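Local atomic coordinates of periplasmic binding protein (Xylanimonas cellulosilytica, PDB entry 4MX8), a protein that probably binds an iron-siderophore or a related metal chelate outside the cell membrane for delivery to an ABC-type importer. Residues A[66-74]-A[82-93]; A[245-256]-A[283-294]. All coordinates share one frame; numbering follows the deposited sequence.

Interaction 1: A[66-74]-A[82-93]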
# COMPACT_ATOMS: atom_id res chain seq x y z
N GLU A 66 1.55 -3.82 -19.56
CA GLU A 66 2.74 -4.63 -19.40
C GLU A 66 3.83 -3.69 -18.96
O GLU A 66 3.90 -2.56 -19.43
CB GLU A 66 3.13 -5.27 -20.72
CG GLU A 66 4.15 -6.38 -20.62
CD GLU A 66 4.54 -6.91 -21.98
OE1 GLU A 66 4.61 -6.09 -22.93
OE2 GLU A 66 4.76 -8.14 -22.13
N ILE A 67 4.68 -4.15 -18.06
CA ILE A 67 5.73 -3.31 -17.54
C ILE A 67 7.04 -3.66 -18.24
O ILE A 67 7.38 -4.82 -18.37
CB ILE A 67 5.88 -3.49 -16.05
CG1 ILE A 67 4.48 -3.52 -15.38
CG2 ILE A 67 6.80 -2.43 -15.49
CD1 ILE A 67 3.61 -2.35 -15.68
N ALA A 68 7.75 -2.64 -18.71
CA ALA A 68 8.94 -2.84 -19.51
C ALA A 68 10.16 -2.83 -18.62
O ALA A 68 11.17 -3.47 -18.91
CB ALA A 68 9.04 -1.77 -20.55
N GLY A 69 10.08 -2.08 -17.53
CA GLY A 69 11.19 -1.93 -16.62
C GLY A 69 10.68 -1.67 -15.21
O GLY A 69 9.66 -1.00 -15.03
N ALA A 70 11.40 -2.20 -14.22
CA ALA A 70 10.95 -2.19 -12.84
C ALA A 70 12.09 -2.61 -11.94
O ALA A 70 13.03 -3.29 -12.38
CB ALA A 70 9.78 -3.16 -12.67
N PRO A 71 12.03 -2.21 -10.66
CA PRO A 71 12.97 -2.76 -9.69
C PRO A 71 12.68 -4.24 -9.49
O PRO A 71 11.92 -4.59 -8.57
CB PRO A 71 12.64 -1.98 -8.42
CG PRO A 71 11.24 -1.49 -8.62
CD PRO A 71 11.13 -1.21 -10.07
N LEU A 72 13.25 -5.10 -10.33
CA LEU A 72 12.83 -6.50 -10.41
C LEU A 72 12.93 -7.25 -9.09
O LEU A 72 12.03 -8.03 -8.76
CB LEU A 72 13.60 -7.25 -11.50
CG LEU A 72 13.43 -6.58 -12.85
CD1 LEU A 72 14.45 -7.09 -13.79
CD2 LEU A 72 12.05 -6.83 -13.40
N ASP A 73 13.99 -6.99 -8.33
CA ASP A 73 14.23 -7.71 -7.08
C ASP A 73 13.17 -7.42 -6.03
O ASP A 73 13.17 -8.05 -4.98
CB ASP A 73 15.61 -7.38 -6.50
CG ASP A 73 16.76 -7.84 -7.38
OD1 ASP A 73 16.63 -8.90 -8.04
OD2 ASP A 73 17.80 -7.13 -7.39
N SER A 74 12.28 -6.46 -6.32
CA SER A 74 11.24 -6.03 -5.38
C SER A 74 9.82 -6.37 -5.82
O SER A 74 8.88 -6.22 -5.05
CB SER A 74 11.31 -4.51 -5.14
OG SER A 74 12.63 -4.06 -4.93
N TYR A 82 2.96 -9.49 -14.65
CA TYR A 82 2.72 -8.31 -15.47
C TYR A 82 4.01 -7.70 -16.07
O TYR A 82 3.97 -6.68 -16.75
CB TYR A 82 1.94 -7.27 -14.67
CG TYR A 82 0.61 -7.77 -14.14
CD1 TYR A 82 -0.34 -8.27 -15.00
CD2 TYR A 82 0.30 -7.70 -12.80
CE1 TYR A 82 -1.56 -8.71 -14.54
CE2 TYR A 82 -0.93 -8.15 -12.32
CZ TYR A 82 -1.86 -8.65 -13.21
OH TYR A 82 -3.07 -9.11 -12.77
N LEU A 83 5.15 -8.33 -15.82
CA LEU A 83 6.38 -7.86 -16.45
C LEU A 83 6.51 -8.36 -17.89
O LEU A 83 6.06 -9.46 -18.25
CB LEU A 83 7.62 -8.27 -15.64
CG LEU A 83 7.70 -7.83 -14.19
CD1 LEU A 83 8.85 -8.52 -13.52
CD2 LEU A 83 7.88 -6.34 -14.14
N ALA A 84 7.10 -7.52 -18.72
CA ALA A 84 7.51 -7.90 -20.06
C ALA A 84 8.47 -9.07 -19.96
O ALA A 84 9.25 -9.15 -19.01
CB ALA A 84 8.19 -6.72 -20.71
N ASP A 85 8.43 -9.99 -20.93
CA ASP A 85 9.30 -11.17 -20.87
C ASP A 85 10.77 -10.80 -20.83
O ASP A 85 11.61 -11.59 -20.40
CB ASP A 85 9.04 -12.10 -22.05
CG ASP A 85 7.60 -12.53 -22.14
OD1 ASP A 85 6.72 -11.67 -21.90
OD2 ASP A 85 7.34 -13.72 -22.46
N ASP A 86 11.09 -9.59 -21.27
CA ASP A 86 12.47 -9.14 -21.32
C ASP A 86 12.62 -7.88 -20.47
O ASP A 86 13.53 -7.07 -20.70
CB ASP A 86 12.87 -8.83 -22.76
CG ASP A 86 11.93 -7.82 -23.42
OD1 ASP A 86 12.38 -7.10 -24.34
OD2 ASP A 86 10.75 -7.75 -23.02
N ALA A 87 11.73 -7.72 -19.49
CA ALA A 87 11.75 -6.54 -18.64
C ALA A 87 13.14 -6.35 -18.05
O ALA A 87 13.82 -7.33 -17.74
CB ALA A 87 10.71 -6.64 -17.54
N PHE A 88 13.55 -5.09 -17.94
CA PHE A 88 14.89 -4.75 -17.50
C PHE A 88 14.83 -4.19 -16.08
O PHE A 88 13.80 -3.66 -15.66
CB PHE A 88 15.55 -3.76 -18.47
CG PHE A 88 15.00 -2.36 -18.40
CD1 PHE A 88 15.57 -1.41 -17.57
CD2 PHE A 88 13.90 -2.00 -19.17
CE1 PHE A 88 15.06 -0.13 -17.49
CE2 PHE A 88 13.38 -0.72 -19.10
CZ PHE A 88 13.97 0.22 -18.27
N ASN A 89 15.94 -4.32 -15.35
CA ASN A 89 15.97 -3.84 -13.96
C ASN A 89 16.25 -2.33 -13.89
O ASN A 89 17.31 -1.87 -14.32
CB ASN A 89 16.97 -4.67 -13.13
CG ASN A 89 17.00 -4.25 -11.68
OD1 ASN A 89 16.37 -4.87 -10.81
ND2 ASN A 89 17.77 -3.19 -11.39
N ALA A 90 15.30 -1.57 -13.35
CA ALA A 90 15.38 -0.11 -13.36
C ALA A 90 16.05 0.48 -12.14
O ALA A 90 16.31 1.68 -12.10
CB ALA A 90 13.99 0.49 -13.51
N GLY A 91 16.30 -0.35 -11.14
CA GLY A 91 16.82 0.14 -9.87
C GLY A 91 16.30 -0.63 -8.68
O GLY A 91 16.27 -1.86 -8.71
N THR A 92 15.90 0.09 -7.64
CA THR A 92 15.21 -0.50 -6.48
C THR A 92 14.01 0.39 -6.16
O THR A 92 13.74 1.34 -6.88
CB THR A 92 16.09 -0.54 -5.25
OG1 THR A 92 16.30 0.81 -4.82
CG2 THR A 92 17.42 -1.22 -5.55
N LEU A 93 13.32 0.10 -5.06
CA LEU A 93 12.12 0.87 -4.70
C LEU A 93 12.46 2.32 -4.35
O LEU A 93 11.57 3.15 -4.29
CB LEU A 93 11.42 0.23 -3.50
CG LEU A 93 10.84 -1.17 -3.72
CD1 LEU A 93 10.26 -1.72 -2.43
CD2 LEU A 93 9.81 -1.12 -4.82
O HOH W 1 15.41 -4.38 -7.21
O HOH W 2 13.85 -1.74 -3.06
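Phe88 lays one face of its ring over Gly69, whose CA stands 3.8 Å from the ring centroid and 23° off the normal, a CH-pi contact on the tightly packed side. CG sits between the backbone N and the carbonyl carbon (chi1 72°), folding the ring over the neighbouring strand. Ile101 of helix 98-104 and Val50 also touch this ring, and an alanine in place of Phe88 would probably leave a gap over Gly69 and take from Ile101 one of its apolar neighbours. The strands run parallel, linked through helix 77-80: Phe88 N donates to Ala68 O at 3.0 Å, and Ala70 N returns a bond to Phe88 O at 3.2 Å. Ala68 and Gly69 also bond to strand 49-51, in what is probably the N-terminal lobe. Before the corner at Asp85 and Asp86, Ala84 N donates to Ile67 O at 2.7 Å. On the other face, Leu83 CD1 meets Leu72 CD2 at 3.6 Å and CD2 faces Ile67 and Ala70. The solvent side is looser: Asn89 OD1 accepts a weak bond from Leu72 N (3.2 Å, 134°), and Glu66 faces poorly ordered Asp85. Backbone pairing and apolar packing therefore carry this contact, while the two acidic groups probably add mild repulsion, if anything.

Interaction 2: A[245-256]-A[283-294]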
# COMPACT_ATOMS: atom_id res chain seq x y z
N GLN A 245 -11.07 -7.06 21.12
CA GLN A 245 -11.76 -8.27 20.74
C GLN A 245 -11.10 -8.95 19.54
O GLN A 245 -11.01 -10.17 19.48
CB GLN A 245 -13.22 -7.96 20.42
CG GLN A 245 -14.05 -9.20 20.14
CD GLN A 245 -14.33 -9.98 21.40
OE1 GLN A 245 -14.41 -9.40 22.48
NE2 GLN A 245 -14.46 -11.30 21.29
N TRP A 246 -10.64 -8.15 18.58
CA TRP A 246 -9.96 -8.67 17.41
C TRP A 246 -8.60 -8.00 17.32
O TRP A 246 -8.49 -6.78 17.52
CB TRP A 246 -10.76 -8.33 16.17
CG TRP A 246 -12.11 -8.90 16.16
CD1 TRP A 246 -13.26 -8.28 16.56
CD2 TRP A 246 -12.47 -10.21 15.75
NE1 TRP A 246 -14.32 -9.14 16.41
CE2 TRP A 246 -13.86 -10.33 15.91
CE3 TRP A 246 -11.76 -11.30 15.25
CZ2 TRP A 246 -14.56 -11.50 15.59
CZ3 TRP A 246 -12.44 -12.46 14.93
CH2 TRP A 246 -13.83 -12.55 15.11
N LEU A 247 -7.57 -8.79 17.01
CA LEU A 247 -6.21 -8.27 16.83
C LEU A 247 -5.78 -8.53 15.40
O LEU A 247 -5.75 -9.68 14.96
CB LEU A 247 -5.25 -8.95 17.80
CG LEU A 247 -3.78 -8.50 17.86
CD1 LEU A 247 -3.65 -7.15 18.53
CD2 LEU A 247 -2.94 -9.52 18.60
N TRP A 248 -5.48 -7.45 14.67
CA TRP A 248 -5.09 -7.53 13.26
C TRP A 248 -3.60 -7.27 13.11
O TRP A 248 -3.14 -6.17 13.37
CB TRP A 248 -5.83 -6.47 12.45
CG TRP A 248 -7.32 -6.59 12.45
CD1 TRP A 248 -8.18 -6.06 13.36
CD2 TRP A 248 -8.13 -7.27 11.49
NE1 TRP A 248 -9.48 -6.36 13.03
CE2 TRP A 248 -9.48 -7.10 11.88
CE3 TRP A 248 -7.85 -8.00 10.33
CZ2 TRP A 248 -10.53 -7.63 11.16
CZ3 TRP A 248 -8.91 -8.52 9.62
CH2 TRP A 248 -10.23 -8.34 10.04
N VAL A 249 -2.86 -8.27 12.63
CA VAL A 249 -1.40 -8.23 12.67
C VAL A 249 -0.74 -8.14 11.31
O VAL A 249 -1.03 -8.94 10.41
CB VAL A 249 -0.87 -9.50 13.35
CG1 VAL A 249 0.63 -9.41 13.53
CG2 VAL A 249 -1.56 -9.71 14.68
N VAL A 250 0.16 -7.17 11.16
CA VAL A 250 1.01 -7.02 9.98
C VAL A 250 2.46 -7.31 10.36
O VAL A 250 3.06 -6.58 11.16
CB VAL A 250 0.95 -5.57 9.45
CG1 VAL A 250 1.89 -5.38 8.31
CG2 VAL A 250 -0.45 -5.23 9.03
N ASP A 251 3.04 -8.38 9.83
CA ASP A 251 4.42 -8.74 10.16
C ASP A 251 5.37 -7.94 9.26
O ASP A 251 5.68 -8.35 8.15
CB ASP A 251 4.61 -10.24 9.93
CG ASP A 251 5.96 -10.74 10.38
OD1 ASP A 251 6.84 -9.92 10.71
OD2 ASP A 251 6.12 -11.98 10.39
N ARG A 252 5.85 -6.80 9.74
CA ARG A 252 6.63 -5.92 8.88
C ARG A 252 7.98 -6.53 8.50
O ARG A 252 8.48 -6.29 7.40
CB ARG A 252 6.85 -4.57 9.55
CG ARG A 252 7.63 -3.56 8.74
CD ARG A 252 8.03 -2.39 9.61
NE ARG A 252 9.41 -2.02 9.36
CZ ARG A 252 10.14 -1.25 10.16
NH1 ARG A 252 9.61 -0.76 11.26
NH2 ARG A 252 11.40 -0.97 9.85
N ASP A 253 8.56 -7.31 9.40
CA ASP A 253 9.84 -7.95 9.13
C ASP A 253 9.73 -9.00 8.03
O ASP A 253 10.71 -9.29 7.33
CB ASP A 253 10.45 -8.56 10.40
CG ASP A 253 11.16 -7.52 11.25
OD1 ASP A 253 11.41 -6.40 10.76
OD2 ASP A 253 11.46 -7.83 12.42
N ALA A 254 8.55 -9.58 7.89
CA ALA A 254 8.32 -10.57 6.86
C ALA A 254 8.42 -9.92 5.49
O ALA A 254 8.92 -10.52 4.54
CB ALA A 254 6.97 -11.19 7.03
N ALA A 255 7.97 -8.67 5.40
CA ALA A 255 7.79 -7.97 4.14
C ALA A 255 9.07 -7.32 3.63
O ALA A 255 9.23 -7.12 2.44
CB ALA A 255 6.72 -6.93 4.28
N THR A 256 9.96 -7.00 4.55
CA THR A 256 11.13 -6.22 4.22
C THR A 256 12.39 -7.06 4.10
O THR A 256 13.45 -6.56 3.70
CB THR A 256 11.38 -5.17 5.29
OG1 THR A 256 11.46 -5.83 6.57
CG2 THR A 256 10.25 -4.16 5.29
N HIS A 283 -9.12 -14.88 17.57
CA HIS A 283 -9.52 -13.64 16.94
C HIS A 283 -8.28 -12.85 16.55
O HIS A 283 -8.34 -11.63 16.43
CB HIS A 283 -10.36 -12.82 17.91
CG HIS A 283 -11.77 -13.32 18.08
ND1 HIS A 283 -12.70 -12.66 18.86
CD2 HIS A 283 -12.42 -14.39 17.55
CE1 HIS A 283 -13.85 -13.31 18.81
NE2 HIS A 283 -13.71 -14.36 18.02
N VAL A 284 -7.16 -13.55 16.37
CA VAL A 284 -5.95 -12.92 15.82
C VAL A 284 -5.88 -13.19 14.32
O VAL A 284 -5.77 -14.33 13.89
CB VAL A 284 -4.66 -13.42 16.52
CG1 VAL A 284 -3.42 -12.86 15.86
CG2 VAL A 284 -4.67 -13.04 17.98
N LEU A 285 -5.96 -12.13 13.52
CA LEU A 285 -5.94 -12.27 12.07
C LEU A 285 -4.66 -11.69 11.51
O LEU A 285 -4.30 -10.55 11.83
CB LEU A 285 -7.13 -11.53 11.46
CG LEU A 285 -8.45 -11.90 12.12
CD1 LEU A 285 -9.24 -10.65 12.24
CD2 LEU A 285 -9.18 -12.94 11.33
N TYR A 286 -3.97 -12.45 10.66
CA TYR A 286 -2.74 -11.96 10.05
C TYR A 286 -2.96 -11.40 8.64
O TYR A 286 -3.57 -12.04 7.78
CB TYR A 286 -1.67 -13.04 10.06
CG TYR A 286 -1.22 -13.38 11.46
CD1 TYR A 286 -0.12 -12.74 12.02
CD2 TYR A 286 -1.90 -14.31 12.23
CE1 TYR A 286 0.29 -13.03 13.30
CE2 TYR A 286 -1.49 -14.61 13.51
CZ TYR A 286 -0.40 -13.97 14.04
OH TYR A 286 0.01 -14.24 15.32
N LEU A 287 -2.47 -10.19 8.41
CA LEU A 287 -2.67 -9.55 7.11
C LEU A 287 -1.44 -9.78 6.23
O LEU A 287 -0.35 -10.01 6.75
CB LEU A 287 -2.94 -8.05 7.30
CG LEU A 287 -4.10 -7.65 8.20
CD1 LEU A 287 -4.12 -6.16 8.30
CD2 LEU A 287 -5.41 -8.14 7.64
N ASN A 288 -1.61 -9.73 4.91
CA ASN A 288 -0.52 -10.02 3.97
C ASN A 288 0.49 -8.87 3.98
O ASN A 288 0.20 -7.78 3.44
CB ASN A 288 -1.10 -10.21 2.56
CG ASN A 288 -0.04 -10.59 1.53
OD1 ASN A 288 1.11 -10.17 1.59
ND2 ASN A 288 -0.45 -11.39 0.56
N PRO A 289 1.68 -9.11 4.56
CA PRO A 289 2.73 -8.12 4.79
C PRO A 289 3.08 -7.38 3.51
O PRO A 289 2.99 -6.15 3.51
CB PRO A 289 3.91 -8.97 5.23
CG PRO A 289 3.27 -10.14 5.88
CD PRO A 289 2.09 -10.44 5.02
N THR A 290 3.44 -8.10 2.45
CA THR A 290 3.72 -7.46 1.16
C THR A 290 2.56 -6.58 0.68
O THR A 290 2.78 -5.43 0.29
CB THR A 290 4.03 -8.47 0.05
OG1 THR A 290 5.10 -9.32 0.46
CG2 THR A 290 4.45 -7.76 -1.19
N ALA A 291 1.34 -7.10 0.70
CA ALA A 291 0.21 -6.27 0.28
C ALA A 291 -0.01 -5.07 1.21
O ALA A 291 -0.01 -3.93 0.76
CB ALA A 291 -1.05 -7.08 0.13
N TRP A 292 -0.18 -5.31 2.51
CA TRP A 292 -0.47 -4.21 3.41
C TRP A 292 0.68 -3.26 3.70
O TRP A 292 0.45 -2.12 4.09
CB TRP A 292 -1.05 -4.73 4.72
CG TRP A 292 -2.37 -5.40 4.59
CD1 TRP A 292 -2.61 -6.66 4.14
CD2 TRP A 292 -3.65 -4.84 4.94
NE1 TRP A 292 -3.95 -6.93 4.18
CE2 TRP A 292 -4.62 -5.83 4.67
CE3 TRP A 292 -4.07 -3.61 5.46
CZ2 TRP A 292 -5.98 -5.63 4.91
CZ3 TRP A 292 -5.41 -3.41 5.69
CH2 TRP A 292 -6.36 -4.42 5.41
N TYR A 293 1.92 -3.68 3.53
CA TYR A 293 3.02 -2.80 3.89
C TYR A 293 3.91 -2.34 2.74
O TYR A 293 4.35 -1.20 2.71
CB TYR A 293 3.86 -3.42 5.00
CG TYR A 293 5.06 -2.60 5.39
CD1 TYR A 293 4.95 -1.61 6.34
CD2 TYR A 293 6.30 -2.80 4.81
CE1 TYR A 293 6.03 -0.86 6.70
CE2 TYR A 293 7.38 -2.04 5.16
CZ TYR A 293 7.24 -1.08 6.12
OH TYR A 293 8.32 -0.32 6.50
N ILE A 294 4.21 -3.23 1.79
CA ILE A 294 5.12 -2.84 0.68
C ILE A 294 4.38 -2.16 -0.46
O ILE A 294 4.71 -1.05 -0.84
CB ILE A 294 5.91 -4.05 0.12
CG1 ILE A 294 6.89 -4.56 1.17
CG2 ILE A 294 6.62 -3.66 -1.15
CD1 ILE A 294 7.97 -3.59 1.50
O HOH W 3 1.46 -10.40 8.75
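Four backbone hydrogen bonds join Leu247 and Val249 to the strand 284-287 side: Leu247 N reaches His283 O, Leu285 N reaches Leu247 O, Val249 N reaches Leu285 O, and Leu287 N meets Val249 O almost straight at 2.8 Å. Where the strands part, a water takes Asp251 N at 2.8 Å and donates to Leu287 O at 2.7 Å. At the opposite end His283 ND1 donates a bent bond to Gln245 O (3.1 Å), which lies at the ring edge. The same imidazole stacks face to face on the six-membered ring of Trp246, centroids 3.6 Å apart and planes 17° from parallel. This is the edge of a mixed sheet in which strand 246-251 lies between 183-189 and the outermost 284-287; strands 246-251 and 284-287 each lead into a helix. Asp251 and Asn288 are the N-caps, Asn288 OD1 accepting from Ala291 N; Asp251 OD2 is taken by Ala264 N. Leu285 and Trp248 pack side by side, and Leu287 CD2 comes to that indole's edge at 3.6 Å from CE3. On the reverse face Val249 CB lies against Tyr286 CD1. Between the helices, whose axes are nearly perpendicular (92°), Ala255 CB sits as a knob among Pro289, Thr290, Tyr293 and Ile294. Farther out, Tyr293 CG is anti to its backbone N (chi1 177°), which carries the ring under Arg252 CG, 3.8 Å from its centroid.

Overall arrangement
Interactions 1 and 2 follow one another along the chain, with the first closing before the second opens, and their centres are 26 Å apart. Their nearest atoms come to about 4 Å, yet the two do not touch. Each rests on parallel strand pairing, but in separate sheets: 245-256 with 283-294 at the edge of a four-strand mixed sheet, 66-74 with 82-93 in a parallel sheet of what is probably the other lobe. Such a division is consistent with the two-lobed architecture of TroA-like binding proteins, in which ligand is held between the lobes. Interaction 1 lies about 19 Å from the chain centre and interaction 2 about 12 Å, both measured centre to centre. Neither contains a bound ligand.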